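PDB 2XSU: catechol 1,2 dioxygenase from Acinetobacter radioresistens, which probably catalyses the ring cleavage of catechol by O2 to cis,cis-muconate, using a ferric ion, in the beta-ketoadipate pathway of aromatic degradation. Local coordinates for residues A70-L75 and G202-G207; Y85-A90 and T103-E108; G220-H225 and D252-A257; T240-E245 and I287-E292. The protein carries 1 engineered substitution. All coordinates share one frame; numbering follows the deposited sequence.

Interaction 1 (A70-L75 and G202-G207)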
loop_
_atom_site.group_PDB
_atom_site.type_symbol
_atom_site.label_atom_id
_atom_site.label_comp_id
_atom_site.label_asym_id
_atom_site.label_seq_id
_atom_site.Cartn_x
_atom_site.Cartn_y
_atom_site.Cartn_z
ATOM N N ALA A 70 -5.207 -5.178 6.779
ATOM C CA ALA A 70 -6.636 -5.536 6.860
ATOM C C ALA A 70 -7.106 -6.345 5.635
ATOM O O ALA A 70 -8.285 -6.759 5.574
ATOM C CB ALA A 70 -7.462 -4.268 7.006
ATOM N N ASN A 71 -6.192 -6.595 4.695
ATOM C CA ASN A 71 -6.469 -7.253 3.408
ATOM C C ASN A 71 -7.592 -6.567 2.654
ATOM O O ASN A 71 -8.474 -7.243 2.100
ATOM C CB ASN A 71 -6.784 -8.737 3.621
ATOM C CG ASN A 71 -5.550 -9.547 3.983
ATOM O OD1 ASN A 71 -5.430 -10.046 5.112
ATOM N ND2 ASN A 71 -4.640 -9.705 3.019
ATOM N N GLU A 72 -7.539 -5.236 2.611
ATOM C CA GLU A 72 -8.624 -4.431 2.018
ATOM C C GLU A 72 -8.247 -3.668 0.750
ATOM O O GLU A 72 -9.060 -2.870 0.267
ATOM C CB GLU A 72 -9.227 -3.455 3.039
ATOM C CG GLU A 72 -10.253 -4.068 3.988
ATOM C CD GLU A 72 -11.049 -3.036 4.808
ATOM O OE1 GLU A 72 -11.666 -2.140 4.211
ATOM O OE2 GLU A 72 -11.076 -3.128 6.066
ATOM N N LEU A 73 -7.031 -3.855 0.229
ATOM C CA LEU A 73 -6.620 -3.104 -0.964
ATOM C C LEU A 73 -7.417 -3.517 -2.209
ATOM O O LEU A 73 -7.616 -2.699 -3.104
ATOM C CB LEU A 73 -5.097 -3.126 -1.213
ATOM C CG LEU A 73 -4.310 -2.236 -0.234
ATOM C CD1 LEU A 73 -2.797 -2.417 -0.477
ATOM C CD2 LEU A 73 -4.735 -0.734 -0.350
ATOM N N GLY A 74 -7.868 -4.771 -2.257
ATOM C CA GLY A 74 -8.760 -5.223 -3.363
ATOM C C GLY A 74 -10.123 -4.549 -3.261
ATOM O O GLY A 74 -10.726 -4.117 -4.273
ATOM N N LEU A 75 -10.619 -4.433 -2.043
ATOM C CA LEU A 75 -11.854 -3.732 -1.794
ATOM C C LEU A 75 -11.735 -2.245 -2.171
ATOM O O LEU A 75 -12.656 -1.665 -2.778
ATOM C CB LEU A 75 -12.240 -3.910 -0.317
ATOM C CG LEU A 75 -13.657 -3.689 0.101
ATOM C CD1 LEU A 75 -14.599 -4.555 -0.743
ATOM C CD2 LEU A 75 -13.758 -4.090 1.611
ATOM N N GLY A 202 -22.408 -3.856 2.784
ATOM C CA GLY A 202 -21.380 -2.846 2.863
ATOM C C GLY A 202 -19.974 -3.342 3.189
ATOM O O GLY A 202 -19.713 -4.508 3.517
ATOM N N CYS A 203 -19.072 -2.385 3.118
ATOM C CA CYS A 203 -17.700 -2.595 3.533
ATOM C C CYS A 203 -17.701 -2.852 5.051
ATOM O O CYS A 203 -18.636 -2.437 5.741
ATOM C CB CYS A 203 -16.920 -1.323 3.218
ATOM S SG CYS A 203 -16.577 -1.118 1.447
ATOM N N PRO A 204 -16.657 -3.521 5.572
ATOM C CA PRO A 204 -16.558 -3.645 7.049
ATOM C C PRO A 204 -16.552 -2.249 7.686
ATOM O O PRO A 204 -15.680 -1.427 7.367
ATOM C CB PRO A 204 -15.213 -4.352 7.257
ATOM C CG PRO A 204 -14.904 -5.034 5.935
ATOM C CD PRO A 204 -15.547 -4.183 4.869
ATOM N N PRO A 205 -17.525 -1.953 8.578
ATOM C CA PRO A 205 -17.738 -0.546 8.934
ATOM C C PRO A 205 -16.595 0.120 9.690
ATOM O O PRO A 205 -16.439 1.338 9.586
ATOM C CB PRO A 205 -19.035 -0.569 9.781
ATOM C CG PRO A 205 -19.121 -1.967 10.296
ATOM C CD PRO A 205 -18.550 -2.837 9.174
ATOM N N GLU A 206 -15.806 -0.668 10.426
ATOM C CA GLU A 206 -14.652 -0.160 11.160
ATOM C C GLU A 206 -13.342 -0.327 10.391
ATOM O O GLU A 206 -12.247 -0.050 10.918
ATOM C CB GLU A 206 -14.545 -0.850 12.534
ATOM C CG GLU A 206 -15.754 -0.621 13.436
ATOM C CD GLU A 206 -16.190 0.842 13.494
ATOM O OE1 GLU A 206 -15.362 1.709 13.853
ATOM O OE2 GLU A 206 -17.371 1.131 13.174
ATOM N N GLY A 207 -13.458 -0.745 9.131
ATOM C CA GLY A 207 -12.274 -1.057 8.312
ATOM C C GLY A 207 -11.746 0.156 7.557
ATOM O O GLY A 207 -12.325 1.248 7.595
HETATM O O HOH W 1 -13.997 -0.979 5.216
#
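Leu75 and Cys203 mark the nearest backbone approach of segments 70-75 and 202-207, with CA atoms still 8.0 Å apart; at that spacing the link falls to side chains and one water, and no direct hydrogen bond crosses. Asn71, just past helix 54-69, has positive phi (53°) in a Schellman motif, and helix 73-80 starts two residues later. In the other segment Pro204 to Gly207 make a type I beta turn, closed by Gly207 N to Pro204 O at 2.9 Å, which brings Gly207 to the N-cap position of helix 208-215. The Glu72 chain runs extended beyond CG toward this helix start, and Glu72 OE2 lies 3.3 Å from Gly207 CA, where no side chain obstructs it. OE2 is hydrogen-bonded to Thr208 N and OE1 to Thr209 OG1. A water also donates to Glu72 OE1 (2.8 Å) and to Pro204 O (2.8 Å). The N terminus of helix 208-215 would probably favour a charged carboxylate here. Beside this polar bridge is an apolar one: Leu75 CG stands anti to the backbone N (chi1 -160°), sending CD2 to meet Pro204 CD tip to tip at 3.7 Å and Cys203 SG at 4.1 Å. The contact joins the N-terminal helical part, whose Leu73 belongs to the phospholipid pocket, to the catalytic part of an intradiol dioxygenase; the Leu75 side chain is about 8 Å from the ferric ion.

Interaction 2 (Y85-A90 and T103-E108)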
loop_
_atom_site.group_PDB
_atom_site.type_symbol
_atom_site.label_atom_id
_atom_site.label_comp_id
_atom_site.label_asym_id
_atom_site.label_seq_id
_atom_site.Cartn_x
_atom_site.Cartn_y
_atom_site.Cartn_z
ATOM N N TYR A 85 -12.439 0.585 -13.984
ATOM C CA TYR A 85 -11.638 1.217 -15.047
ATOM C C TYR A 85 -10.909 0.151 -15.867
ATOM O O TYR A 85 -10.811 0.269 -17.097
ATOM C CB TYR A 85 -10.640 2.205 -14.425
ATOM C CG TYR A 85 -9.905 3.059 -15.457
ATOM C CD1 TYR A 85 -10.613 3.961 -16.246
ATOM C CD2 TYR A 85 -8.520 2.952 -15.617
ATOM C CE1 TYR A 85 -9.962 4.746 -17.202
ATOM C CE2 TYR A 85 -7.858 3.735 -16.594
ATOM C CZ TYR A 85 -8.614 4.632 -17.349
ATOM O OH TYR A 85 -8.039 5.449 -18.321
ATOM N N LEU A 86 -10.396 -0.885 -15.212
ATOM C CA LEU A 86 -9.679 -1.932 -15.933
ATOM C C LEU A 86 -10.616 -2.612 -16.923
ATOM O O LEU A 86 -10.198 -2.929 -18.037
ATOM C CB LEU A 86 -9.067 -2.958 -14.978
ATOM C CG LEU A 86 -8.070 -2.471 -13.932
ATOM C CD1 LEU A 86 -7.605 -3.649 -13.068
ATOM C CD2 LEU A 86 -6.901 -1.801 -14.634
ATOM N N ASP A 87 -11.878 -2.827 -16.526
ATOM C CA ASP A 87 -12.889 -3.372 -17.450
ATOM C C ASP A 87 -13.216 -2.401 -18.591
ATOM O O ASP A 87 -13.410 -2.845 -19.751
ATOM C CB ASP A 87 -14.189 -3.719 -16.721
ATOM C CG ASP A 87 -14.069 -4.926 -15.818
ATOM O OD1 ASP A 87 -13.066 -5.699 -15.883
ATOM O OD2 ASP A 87 -14.979 -5.047 -14.956
ATOM N N LEU A 88 -13.327 -1.102 -18.288
ATOM C CA LEU A 88 -13.553 -0.102 -19.358
ATOM C C LEU A 88 -12.442 -0.209 -20.413
ATOM O O LEU A 88 -12.722 -0.212 -21.626
ATOM C CB LEU A 88 -13.645 1.324 -18.808
ATOM C CG LEU A 88 -14.857 1.647 -17.928
ATOM C CD1 LEU A 88 -14.771 3.086 -17.458
ATOM C CD2 LEU A 88 -16.184 1.400 -18.647
ATOM N N ARG A 89 -11.196 -0.325 -19.958
ATOM C CA ARG A 89 -10.061 -0.512 -20.872
ATOM C C ARG A 89 -10.153 -1.820 -21.661
ATOM O O ARG A 89 -9.898 -1.829 -22.869
ATOM C CB ARG A 89 -8.734 -0.417 -20.124
ATOM C CG ARG A 89 -8.434 0.997 -19.709
ATOM C CD ARG A 89 -6.957 1.142 -19.289
ATOM N NE ARG A 89 -6.133 1.469 -20.499
ATOM C CZ ARG A 89 -5.114 0.750 -20.962
ATOM N NH1 ARG A 89 -4.687 -0.368 -20.381
ATOM N NH2 ARG A 89 -4.497 1.151 -22.058
ATOM N N ALA A 90 -10.543 -2.913 -21.007
ATOM C CA ALA A 90 -10.603 -4.187 -21.676
ATOM C C ALA A 90 -11.691 -4.150 -22.749
ATOM O O ALA A 90 -11.510 -4.711 -23.838
ATOM C CB ALA A 90 -10.857 -5.302 -20.674
ATOM N N THR A 103 -21.875 -12.192 -23.537
ATOM C CA THR A 103 -22.364 -11.593 -22.303
ATOM C C THR A 103 -21.310 -10.565 -21.835
ATOM O O THR A 103 -20.106 -10.869 -21.869
ATOM C CB THR A 103 -22.575 -12.705 -21.272
ATOM O OG1 THR A 103 -23.574 -13.604 -21.782
ATOM C CG2 THR A 103 -23.092 -12.122 -19.944
ATOM N N PRO A 104 -21.737 -9.342 -21.424
ATOM C CA PRO A 104 -20.765 -8.327 -20.976
ATOM C C PRO A 104 -19.964 -8.765 -19.739
ATOM O O PRO A 104 -20.485 -9.479 -18.878
ATOM C CB PRO A 104 -21.655 -7.130 -20.578
ATOM C CG PRO A 104 -22.895 -7.309 -21.324
ATOM C CD PRO A 104 -23.103 -8.795 -21.422
ATOM N N ARG A 105 -18.722 -8.307 -19.655
ATOM C CA ARG A 105 -17.899 -8.476 -18.460
ATOM C C ARG A 105 -18.210 -7.457 -17.378
ATOM O O ARG A 105 -18.678 -6.354 -17.671
ATOM C CB ARG A 105 -16.411 -8.382 -18.828
ATOM C CG ARG A 105 -16.008 -6.998 -19.364
ATOM C CD ARG A 105 -14.496 -6.726 -19.349
ATOM N NE ARG A 105 -13.685 -7.727 -20.027
ATOM C CZ ARG A 105 -13.376 -7.764 -21.327
ATOM N NH1 ARG A 105 -13.851 -6.888 -22.210
ATOM N NH2 ARG A 105 -12.584 -8.745 -21.756
ATOM N N THR A 106 -17.950 -7.831 -16.133
ATOM C CA THR A 106 -17.817 -6.835 -15.073
ATOM C C THR A 106 -16.824 -7.297 -14.006
ATOM O O THR A 106 -16.106 -8.301 -14.222
ATOM C CB THR A 106 -19.186 -6.344 -14.538
ATOM O OG1 THR A 106 -18.986 -5.105 -13.847
ATOM C CG2 THR A 106 -19.872 -7.391 -13.628
ATOM N N ILE A 107 -16.737 -6.560 -12.902
ATOM C CA ILE A 107 -15.619 -6.784 -11.970
ATOM C C ILE A 107 -15.693 -8.114 -11.239
ATOM O O ILE A 107 -16.810 -8.633 -10.957
ATOM C CB ILE A 107 -15.462 -5.635 -10.968
ATOM C CG1 ILE A 107 -16.593 -5.647 -9.939
ATOM C CG2 ILE A 107 -15.372 -4.302 -11.741
ATOM C CD1 ILE A 107 -16.381 -4.576 -8.793
ATOM N N GLU A 108 -14.522 -8.682 -10.974
ATOM C CA GLU A 108 -14.432 -9.924 -10.196
ATOM C C GLU A 108 -14.741 -9.699 -8.707
ATOM O O GLU A 108 -15.322 -10.578 -8.070
ATOM C CB GLU A 108 -13.009 -10.479 -10.328
ATOM C CG GLU A 108 -12.776 -11.855 -9.703
ATOM C CD GLU A 108 -11.335 -12.343 -9.906
ATOM O OE1 GLU A 108 -10.758 -12.093 -10.990
ATOM O OE2 GLU A 108 -10.784 -12.996 -8.986
HETATM O O HOH W 2 -17.030 -3.226 -14.760
HETATM O O HOH W 3 -13.504 -8.282 -15.262
#
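Asp87 and Ala90 of helix 82-96 meet Arg105, Thr106 and Ile107 in a water-mediated helix-to-loop contact, where the chain leaves the helical part for the beta core. The CA atoms of Asp87 and Thr106 are 6.5 Å apart, and no direct hydrogen bond crosses. Instead each carboxylate oxygen takes a water: one donates to Asp87 OD2 (2.7 Å) and to Thr106 OG1, the other to Asp87 OD1 (2.7 Å) and to Thr106 O (2.8 Å). Thr106 OG1 is also hydrogen-bonded to Ala257 O. Asp87 OD2 lies 3.1 Å from Ile107 N, but at a poor hydrogen-bonding angle. Arg105 folds back over the helix, its chain bent at chi3 (54°), which lays the guanidinium on Ala90: CB sits over the centre of its face, 3.6 Å from Arg105 CZ. NH1 of Arg105 makes salt bridges to Asp91 and Asp94 farther along the helix. Elsewhere on the helix Tyr85 stacks on Phe44 of the second subunit. The segment 103-108 thus joins the dimer-contacting helix 82-96 to the iron-binding part of this intradiol dioxygenase; the Ile107 side chain is about 8 Å from the ferric ion.

Interaction 3 (G220-H225 and D252-A257). With FE (Fe (III) ion), chain B.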
loop_
_atom_site.group_PDB
_atom_site.type_symbol
_atom_site.label_atom_id
_atom_site.label_comp_id
_atom_site.label_asym_id
_atom_site.label_seq_id
_atom_site.Cartn_x
_atom_site.Cartn_y
_atom_site.Cartn_z
ATOM N N GLY A 220 -20.522 2.703 1.203
ATOM C CA GLY A 220 -19.725 1.542 0.799
ATOM C C GLY A 220 -20.532 0.316 0.444
ATOM O O GLY A 220 -20.081 -0.807 0.657
ATOM N N ASN A 221 -21.710 0.537 -0.135
ATOM C CA ASN A 221 -22.648 -0.562 -0.383
ATOM C C ASN A 221 -22.649 -1.088 -1.822
ATOM O O ASN A 221 -22.540 -0.312 -2.765
ATOM C CB ASN A 221 -24.083 -0.110 -0.049
ATOM C CG ASN A 221 -24.249 0.314 1.410
ATOM O OD1 ASN A 221 -24.577 1.480 1.692
ATOM N ND2 ASN A 221 -23.993 -0.599 2.324
ATOM N N ARG A 222 -22.862 -2.404 -1.967
ATOM C CA ARG A 222 -23.120 -3.024 -3.274
ATOM C C ARG A 222 -24.553 -3.589 -3.285
ATOM O O ARG A 222 -25.012 -4.096 -2.258
ATOM C CB ARG A 222 -22.149 -4.175 -3.562
ATOM C CG ARG A 222 -20.694 -3.773 -3.473
ATOM C CD ARG A 222 -19.852 -4.678 -4.308
ATOM N NE ARG A 222 -20.107 -4.506 -5.722
ATOM C CZ ARG A 222 -19.695 -5.347 -6.659
ATOM N NH1 ARG A 222 -19.020 -6.456 -6.333
ATOM N NH2 ARG A 222 -19.980 -5.096 -7.919
ATOM N N PRO A 223 -25.254 -3.495 -4.432
ATOM C CA PRO A 223 -26.547 -4.211 -4.569
ATOM C C PRO A 223 -26.311 -5.713 -4.573
ATOM O O PRO A 223 -25.179 -6.187 -4.856
ATOM C CB PRO A 223 -27.070 -3.774 -5.940
ATOM C CG PRO A 223 -25.771 -3.568 -6.751
ATOM C CD PRO A 223 -24.797 -2.960 -5.731
ATOM N N SER A 224 -27.369 -6.461 -4.295
ATOM C CA SER A 224 -27.321 -7.941 -4.366
ATOM C C SER A 224 -26.823 -8.392 -5.749
ATOM O O SER A 224 -27.157 -7.790 -6.799
ATOM C CB SER A 224 -28.699 -8.516 -4.130
ATOM O OG SER A 224 -29.565 -8.012 -5.125
ATOM N N HIS A 225 -26.006 -9.456 -5.753
ATOM C CA HIS A 225 -25.417 -9.945 -7.012
ATOM C C HIS A 225 -24.880 -11.371 -6.828
ATOM O O HIS A 225 -24.637 -11.826 -5.705
ATOM C CB HIS A 225 -24.241 -9.032 -7.469
ATOM C CG HIS A 225 -23.135 -8.914 -6.452
ATOM N ND1 HIS A 225 -23.183 -8.019 -5.398
ATOM C CD2 HIS A 225 -21.961 -9.592 -6.316
ATOM C CE1 HIS A 225 -22.091 -8.147 -4.661
ATOM N NE2 HIS A 225 -21.325 -9.086 -5.195
ATOM N N ASP A 252 -26.393 2.470 -7.974
ATOM C CA ASP A 252 -25.610 3.275 -7.022
ATOM C C ASP A 252 -24.619 2.322 -6.308
ATOM O O ASP A 252 -24.417 2.415 -5.097
ATOM C CB ASP A 252 -26.554 3.938 -6.006
ATOM C CG ASP A 252 -25.892 5.009 -5.129
ATOM O OD1 ASP A 252 -24.887 5.648 -5.521
ATOM O OD2 ASP A 252 -26.435 5.225 -4.019
ATOM N N ASP A 253 -24.029 1.397 -7.062
ATOM C CA ASP A 253 -23.016 0.452 -6.552
ATOM C C ASP A 253 -21.721 1.198 -6.247
ATOM O O ASP A 253 -21.228 1.898 -7.134
ATOM C CB ASP A 253 -22.770 -0.586 -7.669
ATOM C CG ASP A 253 -21.757 -1.673 -7.306
ATOM O OD1 ASP A 253 -21.288 -1.803 -6.152
ATOM O OD2 ASP A 253 -21.438 -2.469 -8.225
ATOM N N PHE A 254 -21.184 1.057 -5.031
ATOM C CA PHE A 254 -19.940 1.788 -4.652
ATOM C C PHE A 254 -18.730 1.291 -5.465
ATOM O O PHE A 254 -17.690 1.954 -5.468
ATOM C CB PHE A 254 -19.681 1.716 -3.128
ATOM C CG PHE A 254 -18.680 0.668 -2.722
ATOM C CD1 PHE A 254 -17.419 1.041 -2.274
ATOM C CD2 PHE A 254 -18.987 -0.692 -2.801
ATOM C CE1 PHE A 254 -16.487 0.048 -1.908
ATOM C CE2 PHE A 254 -18.054 -1.688 -2.443
ATOM C CZ PHE A 254 -16.806 -1.303 -1.998
ATOM N N ALA A 255 -18.867 0.129 -6.122
ATOM C CA ALA A 255 -17.798 -0.402 -7.004
ATOM C C ALA A 255 -18.151 -0.343 -8.506
ATOM O O ALA A 255 -17.401 -0.821 -9.346
ATOM C CB ALA A 255 -17.379 -1.808 -6.545
ATOM N N PHE A 256 -19.266 0.306 -8.840
ATOM C CA PHE A 256 -19.574 0.638 -10.259
ATOM C C PHE A 256 -19.664 -0.540 -11.232
ATOM O O PHE A 256 -19.289 -0.402 -12.411
ATOM C CB PHE A 256 -18.563 1.715 -10.764
ATOM C CG PHE A 256 -18.368 2.797 -9.779
ATOM C CD1 PHE A 256 -19.332 3.799 -9.652
ATOM C CD2 PHE A 256 -17.267 2.783 -8.908
ATOM C CE1 PHE A 256 -19.199 4.814 -8.684
ATOM C CE2 PHE A 256 -17.123 3.795 -7.925
ATOM C CZ PHE A 256 -18.114 4.792 -7.822
ATOM N N ALA A 257 -20.186 -1.671 -10.772
ATOM C CA ALA A 257 -20.168 -2.905 -11.564
ATOM C C ALA A 257 -21.433 -3.150 -12.381
ATOM O O ALA A 257 -21.407 -3.963 -13.316
ATOM C CB ALA A 257 -19.905 -4.097 -10.653
HETATM FE FE FE B . -19.533 -9.850 -4.339
HETATM O O HOH W 4 -17.514 -9.213 -3.999
#
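The second shell of the ferric site is built here by Arg222, on strand 221-231, and Asp253, in the loop 252-257, joined by a side-on salt bridge. Arg222 NE reaches Asp253 OD1 at 3.0 Å and Arg222 NH2 reaches Asp253 OD2 at 3.0 Å, using the syn side of each oxygen, with the two planes only 13° apart. Both oxygens carry a further load from above the carboxylate plane: Ala255 N binds OD1, forming an Asx turn, and Ala257 N binds OD2 at 2.9 Å. These four bonds, together with the type I beta turn from Asp253 to Phe256, fix the carboxylate's rotation and the loop's course. Such a buried pair beside the metal belongs to the active-site architecture of this intradiol dioxygenase, where His225, Tyr167, Tyr201 and His227 hold the ferric ion. His225 NE2 binds it at 2.1 Å, while ND1 gives a nearly straight bond (177°) to Pro223 O, in the ring plane, which sets the imidazole's turn. Strand and loop are also tied by Phe254 N to Asn221 O, and Gly220 CA sits over the Phe254 face, 4.2 Å from the centroid. Arg222 CG abuts the ring's edge, and the metal-bound water lies in the guanidinium plane.

Interaction 4 (T240-E245 and I287-E292)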
loop_
_atom_site.group_PDB
_atom_site.type_symbol
_atom_site.label_atom_id
_atom_site.label_comp_id
_atom_site.label_asym_id
_atom_site.label_seq_id
_atom_site.Cartn_x
_atom_site.Cartn_y
_atom_site.Cartn_z
ATOM N N THR A 240 -18.034 -12.201 -14.957
ATOM C CA THR A 240 -19.269 -11.395 -14.975
ATOM C C THR A 240 -20.076 -11.549 -13.683
ATOM O O THR A 240 -19.578 -12.112 -12.710
ATOM C CB THR A 240 -20.112 -11.697 -16.254
ATOM O OG1 THR A 240 -21.113 -10.675 -16.437
ATOM C CG2 THR A 240 -20.738 -13.068 -16.162
ATOM N N GLN A 241 -21.265 -10.940 -13.650
ATOM C CA GLN A 241 -22.226 -11.138 -12.562
ATOM C C GLN A 241 -23.632 -10.889 -13.089
ATOM O O GLN A 241 -23.797 -10.391 -14.193
ATOM C CB GLN A 241 -21.972 -10.186 -11.408
ATOM C CG GLN A 241 -22.361 -8.764 -11.652
ATOM C CD GLN A 241 -22.000 -7.858 -10.489
ATOM O OE1 GLN A 241 -21.269 -8.258 -9.562
ATOM N NE2 GLN A 241 -22.502 -6.627 -10.541
ATOM N N PHE A 242 -24.631 -11.228 -12.280
ATOM C CA PHE A 242 -25.911 -10.544 -12.450
ATOM C C PHE A 242 -26.264 -9.798 -11.183
ATOM O O PHE A 242 -25.836 -10.185 -10.073
ATOM C CB PHE A 242 -27.082 -11.459 -12.925
ATOM C CG PHE A 242 -27.513 -12.519 -11.948
ATOM C CD1 PHE A 242 -28.291 -12.208 -10.828
ATOM C CD2 PHE A 242 -27.192 -13.869 -12.164
ATOM C CE1 PHE A 242 -28.691 -13.193 -9.901
ATOM C CE2 PHE A 242 -27.604 -14.870 -11.258
ATOM C CZ PHE A 242 -28.343 -14.540 -10.121
ATOM N N ASN A 243 -26.989 -8.687 -11.363
ATOM C CA ASN A 243 -27.614 -7.959 -10.269
ATOM C C ASN A 243 -29.096 -8.230 -10.343
ATOM O O ASN A 243 -29.581 -8.812 -11.333
ATOM C CB ASN A 243 -27.404 -6.465 -10.437
ATOM C CG ASN A 243 -26.010 -6.056 -10.155
ATOM O OD1 ASN A 243 -25.577 -6.047 -8.993
ATOM N ND2 ASN A 243 -25.265 -5.746 -11.206
ATOM N N ILE A 244 -29.791 -7.898 -9.256
ATOM C CA ILE A 244 -31.217 -8.226 -9.155
ATOM C C ILE A 244 -32.019 -6.949 -9.139
ATOM O O ILE A 244 -31.766 -6.045 -8.315
ATOM C CB ILE A 244 -31.479 -9.082 -7.895
ATOM C CG1 ILE A 244 -30.690 -10.397 -7.992
ATOM C CG2 ILE A 244 -32.995 -9.359 -7.737
ATOM C CD1 ILE A 244 -30.759 -11.271 -6.783
ATOM N N GLU A 245 -32.979 -6.862 -10.066
ATOM C CA GLU A 245 -33.854 -5.703 -10.194
ATOM C C GLU A 245 -34.593 -5.503 -8.874
ATOM O O GLU A 245 -34.977 -6.475 -8.214
ATOM C CB GLU A 245 -34.855 -5.941 -11.339
ATOM C CG GLU A 245 -35.648 -4.725 -11.746
ATOM C CD GLU A 245 -34.784 -3.560 -12.214
ATOM O OE1 GLU A 245 -34.151 -3.659 -13.279
ATOM O OE2 GLU A 245 -34.780 -2.523 -11.511
ATOM N N ILE A 287 -34.434 -17.114 -11.151
ATOM C CA ILE A 287 -33.705 -16.234 -12.069
ATOM C C ILE A 287 -33.175 -17.035 -13.240
ATOM O O ILE A 287 -32.598 -18.125 -13.051
ATOM C CB ILE A 287 -32.557 -15.503 -11.333
ATOM C CG1 ILE A 287 -33.172 -14.441 -10.416
ATOM C CG2 ILE A 287 -31.553 -14.896 -12.344
ATOM C CD1 ILE A 287 -32.195 -13.757 -9.499
ATOM N N THR A 288 -33.415 -16.520 -14.453
ATOM C CA THR A 288 -32.786 -17.026 -15.658
ATOM C C THR A 288 -31.593 -16.149 -15.990
ATOM O O THR A 288 -31.728 -14.915 -16.123
ATOM C CB THR A 288 -33.776 -17.045 -16.873
ATOM O OG1 THR A 288 -34.901 -17.879 -16.551
ATOM C CG2 THR A 288 -33.101 -17.585 -18.156
ATOM N N PHE A 289 -30.426 -16.774 -16.114
ATOM C CA PHE A 289 -29.251 -16.075 -16.587
ATOM C C PHE A 289 -28.500 -16.939 -17.621
ATOM O O PHE A 289 -27.718 -17.850 -17.267
ATOM C CB PHE A 289 -28.365 -15.681 -15.397
ATOM C CG PHE A 289 -27.194 -14.794 -15.775
ATOM C CD1 PHE A 289 -27.409 -13.477 -16.180
ATOM C CD2 PHE A 289 -25.878 -15.280 -15.689
ATOM C CE1 PHE A 289 -26.316 -12.642 -16.518
ATOM C CE2 PHE A 289 -24.785 -14.464 -16.038
ATOM C CZ PHE A 289 -25.013 -13.145 -16.453
ATOM N N ASN A 290 -28.774 -16.663 -18.895
ATOM C CA ASN A 290 -28.071 -17.305 -20.003
ATOM C C ASN A 290 -26.749 -16.617 -20.252
ATOM O O ASN A 290 -26.578 -15.405 -19.961
ATOM C CB ASN A 290 -28.941 -17.304 -21.271
ATOM C CG ASN A 290 -30.261 -17.978 -21.049
ATOM O OD1 ASN A 290 -30.324 -19.068 -20.452
ATOM N ND2 ASN A 290 -31.338 -17.329 -21.482
ATOM N N VAL A 291 -25.793 -17.391 -20.738
ATOM C CA VAL A 291 -24.464 -16.874 -21.001
ATOM C C VAL A 291 -24.076 -17.168 -22.440
ATOM O O VAL A 291 -24.190 -18.305 -22.899
ATOM C CB VAL A 291 -23.418 -17.489 -20.061
ATOM C CG1 VAL A 291 -22.025 -17.003 -20.427
ATOM C CG2 VAL A 291 -23.715 -17.109 -18.603
ATOM N N GLU A 292 -23.607 -16.138 -23.127
ATOM C CA GLU A 292 -23.077 -16.285 -24.484
ATOM C C GLU A 292 -21.574 -16.027 -24.474
ATOM O O GLU A 292 -21.105 -14.951 -24.054
ATOM C CB GLU A 292 -23.802 -15.301 -25.408
ATOM C CG GLU A 292 -23.305 -15.212 -26.827
ATOM C CD GLU A 292 -24.110 -14.187 -27.634
ATOM O OE1 GLU A 292 -25.292 -14.462 -27.941
ATOM O OE2 GLU A 292 -23.568 -13.094 -27.925
#
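Phe242 packs against both Ile287 and Phe289, which lie to the same side of its ring plane, and it meets the two in different orientations. Its CG takes the position between the backbone N and the carbonyl carbon (chi1 66°), which directs the ring toward Ile287. Side chain meets side chain tip to tip there: Ile287 CG2 stands over one face, 4.1 Å from the Phe242 centroid and 17° off the ring normal, while Ile287 CD1 reaches Phe242 CE1 at 3.6 Å. With Phe289 it forms an oblique aromatic pair, planes 54° apart, centroids 5.4 Å apart. Phe242 CB and the CD2 side of its ring lie over the Phe289 face: CB is 4.2 Å from the Phe289 centroid, and Phe242 CD2 approaches Phe289 CG at 3.7 Å. Ile244 extends the apolar line, CD1 to Ile287 CD1 at 4.0 Å, crossing at about a right angle. Thr240 CG2 abuts the Phe289 edge. No hydrogen bond crosses, and Gln241 O, buried near Phe289 CZ, has no partner in the model. The closest CA pair, Phe242 and Phe289, stands 7.7 Å apart, which suits side-chain packing and not direct strand pairing. In sheet order strand 263-269 separates the two, running parallel to 238-244 and antiparallel to 284-293. Ala264 of that strand touches both Phe242 and Ile287; Val226 of strand 221-231 and Ile139 of strand 136-145 add to the packing round Phe242, and Tyr228 meets the Phe289 ring, inside the curled beta fold of the catalytic part.

How the interactions relate
From the N terminus, interaction 1 opens first, on helix 73-80, and closes 127 residues later before helix 208-215. Within that span interaction 2 makes a short loop between helix 82-96 and the segment leading into the beta core. Interactions 3 and 4 follow and cross: their segments alternate along neighbouring strands 221-231 and 238-244, then 252-257 and 287-292. Contacts also touch directly. Cys203 packs on Phe254, joining interactions 1 and 3; Thr106 OG1 bonds Ala257 O, joining 2 and 3; Pro104 O bonds Thr240 OG1, joining 2 and 4. Helical part, iron site and sheet are thereby connected, while segments of interactions 1, 2 and 3 also reach the second subunit.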